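Local coordinates for protein GlcNAc Inducible Gene 2, GIG2 (Candida albicans, PDB 6AKZ) that probably acts as an iron-dependent oxygenase of the DUF1479 family, binding a ferric ion within a cupin-clan fold, at residues W132-P135 and Q136-R140; V158-K161 and E162-L165. One frame throughout, in Å; residues are numbered along the deposited sequence.

Contact 1 of 2, residues W132-P135 and Q136-R140; sequences WSKP and QTEAR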
loop_
_atom_site.group_PDB
_atom_site.type_symbol
_atom_site.label_atom_id
_atom_site.label_comp_id
_atom_site.label_asym_id
_atom_site.label_seq_id
_atom_site.Cartn_x
_atom_site.Cartn_y
_atom_site.Cartn_z
ATOM N N TRP A 132 14.529 11.923 -5.653
ATOM C CA TRP A 132 15.458 11.353 -6.621
ATOM C C TRP A 132 16.951 11.404 -6.217
ATOM O O TRP A 132 17.856 11.273 -7.067
ATOM C CB TRP A 132 15.222 11.968 -8.052
ATOM C CG TRP A 132 13.775 12.040 -8.530
ATOM C CD1 TRP A 132 13.047 13.159 -8.829
ATOM C CD2 TRP A 132 12.851 10.941 -8.639
ATOM N NE1 TRP A 132 11.732 12.837 -9.152
ATOM C CE2 TRP A 132 11.589 11.478 -9.036
ATOM C CE3 TRP A 132 12.978 9.563 -8.482
ATOM C CZ2 TRP A 132 10.485 10.686 -9.269
ATOM C CZ3 TRP A 132 11.818 8.760 -8.696
ATOM C CH2 TRP A 132 10.620 9.326 -9.102
ATOM N N SER A 133 17.216 11.615 -4.927
ATOM C CA SER A 133 18.602 11.735 -4.471
ATOM C C SER A 133 19.393 10.482 -4.744
ATOM O O SER A 133 18.822 9.373 -4.895
ATOM C CB SER A 133 18.605 12.041 -2.939
ATOM O OG SER A 133 18.185 10.928 -2.170
ATOM N N LYS A 134 20.727 10.599 -4.775
ATOM C CA LYS A 134 21.550 9.450 -4.972
ATOM C C LYS A 134 21.290 8.299 -3.959
ATOM O O LYS A 134 21.258 7.116 -4.345
ATOM C CB LYS A 134 23.036 9.844 -4.943
ATOM C CG LYS A 134 23.999 8.661 -5.181
ATOM C CD LYS A 134 25.395 9.052 -4.706
ATOM C CE LYS A 134 26.499 8.469 -5.575
ATOM N NZ LYS A 134 27.323 7.422 -4.888
ATOM N N PRO A 135 21.157 8.644 -2.641
ATOM C CA PRO A 135 20.924 7.505 -1.750
ATOM C C PRO A 135 19.604 6.767 -2.049
ATOM O O PRO A 135 19.551 5.526 -1.880
ATOM C CB PRO A 135 20.929 8.108 -0.340
ATOM C CG PRO A 135 21.347 9.570 -0.509
ATOM C CD PRO A 135 21.423 9.907 -1.922
ATOM N N GLN A 136 18.566 7.508 -2.408
ATOM C CA GLN A 136 17.323 6.927 -2.855
ATOM C C GLN A 136 17.437 6.008 -4.074
ATOM O O GLN A 136 16.972 4.831 -4.065
ATOM C CB GLN A 136 16.244 7.963 -3.030
ATOM C CG GLN A 136 15.732 8.507 -1.715
ATOM C CD GLN A 136 14.997 9.779 -1.943
ATOM O OE1 GLN A 136 15.566 10.788 -2.443
ATOM N NE2 GLN A 136 13.704 9.779 -1.535
ATOM N N THR A 137 18.135 6.478 -5.085
ATOM C CA THR A 137 18.334 5.720 -6.302
ATOM C C THR A 137 19.182 4.519 -6.010
ATOM O O THR A 137 18.833 3.380 -6.411
ATOM C CB THR A 137 18.916 6.619 -7.430
ATOM O OG1 THR A 137 17.955 7.597 -7.738
ATOM C CG2 THR A 137 19.193 5.841 -8.680
ATOM N N GLU A 138 20.228 4.685 -5.186
ATOM C CA GLU A 138 21.010 3.541 -4.829
ATOM C C GLU A 138 20.279 2.503 -3.979
ATOM O O GLU A 138 20.531 1.315 -4.089
ATOM C CB GLU A 138 22.318 3.925 -4.102
ATOM C CG GLU A 138 23.305 4.688 -5.010
ATOM C CD GLU A 138 24.618 4.982 -4.290
ATOM O OE1 GLU A 138 24.668 4.856 -3.029
ATOM O OE2 GLU A 138 25.599 5.323 -5.005
ATOM N N ALA A 139 19.460 2.977 -3.057
ATOM C CA ALA A 139 18.689 2.086 -2.167
ATOM C C ALA A 139 17.661 1.257 -2.954
ATOM O O ALA A 139 17.524 0.017 -2.809
ATOM C CB ALA A 139 17.985 2.920 -1.052
ATOM N N ARG A 140 16.947 1.941 -3.786
ATOM C CA ARG A 140 15.908 1.331 -4.575
ATOM C C ARG A 140 16.456 0.218 -5.450
ATOM O O ARG A 140 15.826 -0.771 -5.647
ATOM C CB ARG A 140 15.210 2.390 -5.430
ATOM C CG ARG A 140 14.337 3.343 -4.630
ATOM C CD ARG A 140 13.611 4.368 -5.487
ATOM N NE ARG A 140 12.917 5.423 -4.756
ATOM C CZ ARG A 140 13.078 6.733 -4.932
ATOM N NH1 ARG A 140 13.892 7.188 -5.822
ATOM N NH2 ARG A 140 12.401 7.578 -4.225
HETATM O O HOH W 1 19.513 9.794 -8.604
#
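Ser133 and Gln136 pair across the first turn of helix 134-140 in a capping box, with Ser133 as the N-cap residue. The backbone passes from loop into helix here: Thr137 N bonds to Ser133 O (3.0 Å), Glu138 N to Lys134 O and Ala139 N to Pro135 O, so the i to i+4 ladder begins at the cap itself. Ser133 OG, turned in between its own backbone N and carbonyl carbon (chi1 70°), takes a weak bond from Gln136 N (3.4 Å). In return Gln136 OE1 is gripped twice, by Ser133 N (3.1 Å) and by Ser133 OG (2.6 Å), which is the donor. Both donors are tilted out of the carbonyl plane of the amide. Gln136 NE2 is held by Val130 O, which leaves the amide little freedom to flip or rotate.

On the same turn, Lys134 and Glu138 form an i to i+4 salt bridge near the surface. The lysine starts with CG anti to N and then bends at chi3 and chi4, bringing NZ to within 2.7 Å of Glu138 OE2 from above the carboxylate plane. Lys423 adds a second positive charge at OE2, and Trp102 binds OE1, so both oxygens have partners.

Facing the loop that precedes the helix, the extended Arg140 side chain brings NH1 within 3.7 Å of Trp132 CE3, the ring and guanidinium planes standing 62° apart. Arg140 NH2 bonds to Phe131 O and Trp132 NE1 to Ile396 O, while the Trp132 ring on helix 382-394 and Pro135 on helix 96-112 place the contact between those two helices. A water links loop to helix, donating to Trp132 O at 2.7 Å and accepting from Thr137 OG1.

Contact 2 of 2, residues V158-K161 and E162-L165; sequences VEDK and ENCL
Asp160 and Cys164 close an alpha-turn in an otherwise irregular loop: Cys164 N bonds to Asp160 O at 3.0 Å, and Lys161, Glu162 and Asn163 fill the bend between them. Asp160 is also the centre of an inverse gamma turn, closed by a weak bond from Lys161 N to Glu159 O, so a kink at Asp160 leads straight into the wider turn.

From its CB the Asp160 side chain sets out with CG anti to the backbone N (chi1 -178°), which lays the carboxylate over the start of the turn. CG rests 3.9 Å from Asn163 CB. OD1 accepts from Asn163 N (3.2 Å), the N-H arriving well above the carboxylate plane, 51° out of it, and the same oxygen lies 4.0 Å from Glu162 CB. At the other branch OD2 is 3.7 Å from Asn163 CB and receives a hydrogen bond from a water (2.6 Å) that accepts in turn from Asn163 ND2. The two flat groups stand almost perpendicular, and this water bridges them. Asn163 N also reaches Asp160 O weakly, so it is shared between the main-chain and side-chain oxygens of one residue.

Behind the turn, Lys161 folds back at chi4 and sends NZ to Val158 O (2.7 Å), nearly in line with the carbonyl. Val158 CG1 meets Cys164 SG at 3.9 Å, giving the loop a small buried apolar base. Asp227 OD1 and OD2 take the backbone N-H groups of Glu159 and Asp160 respectively. The loop runs between helix 143-153 and strand 166-167 and is held against helix 445-460, where Lys449 NZ bonds to Glu162 O and Gly446 pairs with the Lys161 backbone.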
loop_
_atom_site.group_PDB
_atom_site.type_symbol
_atom_site.label_atom_id
_atom_site.label_comp_id
_atom_site.label_asym_id
_atom_site.label_seq_id
_atom_site.Cartn_x
_atom_site.Cartn_y
_atom_site.Cartn_z
ATOM N N VAL A 158 -2.154 -13.846 -10.570
ATOM C CA VAL A 158 -3.395 -13.720 -11.277
ATOM C C VAL A 158 -3.730 -15.044 -11.896
ATOM O O VAL A 158 -2.851 -15.838 -12.233
ATOM C CB VAL A 158 -3.445 -12.637 -12.368
ATOM C CG1 VAL A 158 -3.317 -11.287 -11.725
ATOM C CG2 VAL A 158 -2.405 -12.820 -13.481
ATOM N N GLU A 159 -5.009 -15.259 -12.052
ATOM C CA GLU A 159 -5.506 -16.483 -12.643
ATOM C C GLU A 159 -5.581 -16.370 -14.156
ATOM O O GLU A 159 -5.068 -17.209 -14.859
ATOM C CB GLU A 159 -6.859 -16.799 -12.081
ATOM C CG GLU A 159 -7.321 -18.214 -12.426
ATOM C CD GLU A 159 -8.488 -18.618 -11.550
ATOM O OE1 GLU A 159 -9.585 -18.192 -11.878
ATOM O OE2 GLU A 159 -8.277 -19.291 -10.495
ATOM N N ASP A 160 -6.134 -15.293 -14.639
ATOM C CA ASP A 160 -6.247 -15.072 -16.067
ATOM C C ASP A 160 -4.978 -14.473 -16.609
ATOM O O ASP A 160 -4.905 -13.329 -16.886
ATOM C CB ASP A 160 -7.427 -14.183 -16.332
ATOM C CG ASP A 160 -7.668 -13.926 -17.799
ATOM O OD1 ASP A 160 -6.950 -14.420 -18.643
ATOM O OD2 ASP A 160 -8.588 -13.146 -18.025
ATOM N N LYS A 161 -3.981 -15.302 -16.744
ATOM C CA LYS A 161 -2.662 -14.906 -17.208
ATOM C C LYS A 161 -2.634 -14.515 -18.681
ATOM O O LYS A 161 -1.792 -13.710 -19.086
ATOM C CB LYS A 161 -1.602 -15.966 -16.960
ATOM C CG LYS A 161 -1.345 -16.198 -15.467
ATOM C CD LYS A 161 -0.221 -17.234 -15.297
ATOM C CE LYS A 161 0.224 -17.469 -13.855
ATOM N NZ LYS A 161 -1.016 -17.722 -13.032
ATOM N N GLU A 162 -3.578 -15.030 -19.455
ATOM C CA GLU A 162 -3.569 -14.721 -20.865
ATOM C C GLU A 162 -3.929 -13.284 -21.122
ATOM O O GLU A 162 -3.383 -12.687 -22.048
ATOM C CB GLU A 162 -4.544 -15.649 -21.585
ATOM C CG GLU A 162 -4.492 -15.544 -23.113
ATOM C CD GLU A 162 -3.093 -15.672 -23.689
ATOM O OE1 GLU A 162 -2.276 -16.502 -23.200
ATOM O OE2 GLU A 162 -2.821 -14.929 -24.651
ATOM N N ASN A 163 -4.847 -12.721 -20.330
ATOM C CA ASN A 163 -5.384 -11.394 -20.584
ATOM C C ASN A 163 -5.138 -10.308 -19.561
ATOM O O ASN A 163 -5.209 -9.105 -19.908
ATOM C CB ASN A 163 -6.865 -11.496 -20.793
ATOM C CG ASN A 163 -7.187 -12.331 -21.986
ATOM O OD1 ASN A 163 -6.657 -12.088 -23.077
ATOM N ND2 ASN A 163 -7.925 -13.370 -21.769
ATOM N N CYS A 164 -4.860 -10.683 -18.312
ATOM C CA CYS A 164 -4.796 -9.650 -17.274
ATOM C C CYS A 164 -3.543 -8.803 -17.496
ATOM O O CYS A 164 -2.377 -9.332 -17.522
ATOM C CB CYS A 164 -4.740 -10.296 -15.902
ATOM S SG CYS A 164 -4.868 -9.149 -14.540
ATOM N N LEU A 165 -3.722 -7.485 -17.587
ATOM C CA LEU A 165 -2.621 -6.588 -17.965
ATOM C C LEU A 165 -1.699 -6.213 -16.787
ATOM O O LEU A 165 -1.599 -5.045 -16.392
ATOM C CB LEU A 165 -3.155 -5.360 -18.710
ATOM C CG LEU A 165 -3.791 -5.732 -20.062
ATOM C CD1 LEU A 165 -4.362 -4.441 -20.628
ATOM C CD2 LEU A 165 -2.770 -6.326 -21.030
HETATM O O HOH W 2 -10.330 -13.393 -19.969
#

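Contact 1 and contact 2 follow each other along the chain, joined by helix 143-153, yet their centres are 33 Å apart and their nearest atoms about 20 Å. Contact 1 is buried and contact 2 partly buried; their centres lie about 20 and 22 Å from the centre of the chain, and both are away from the ferric site of His192, Asp194 and His355. One part of the chain approaches both: strand 367-371 and helix 382-394 cover contact 1, while Ile379, between them, bonds to the backbone of Leu165 in contact 2. Contact 1 opens a helix, whereas contact 2 lies where there is no regular helix or strand.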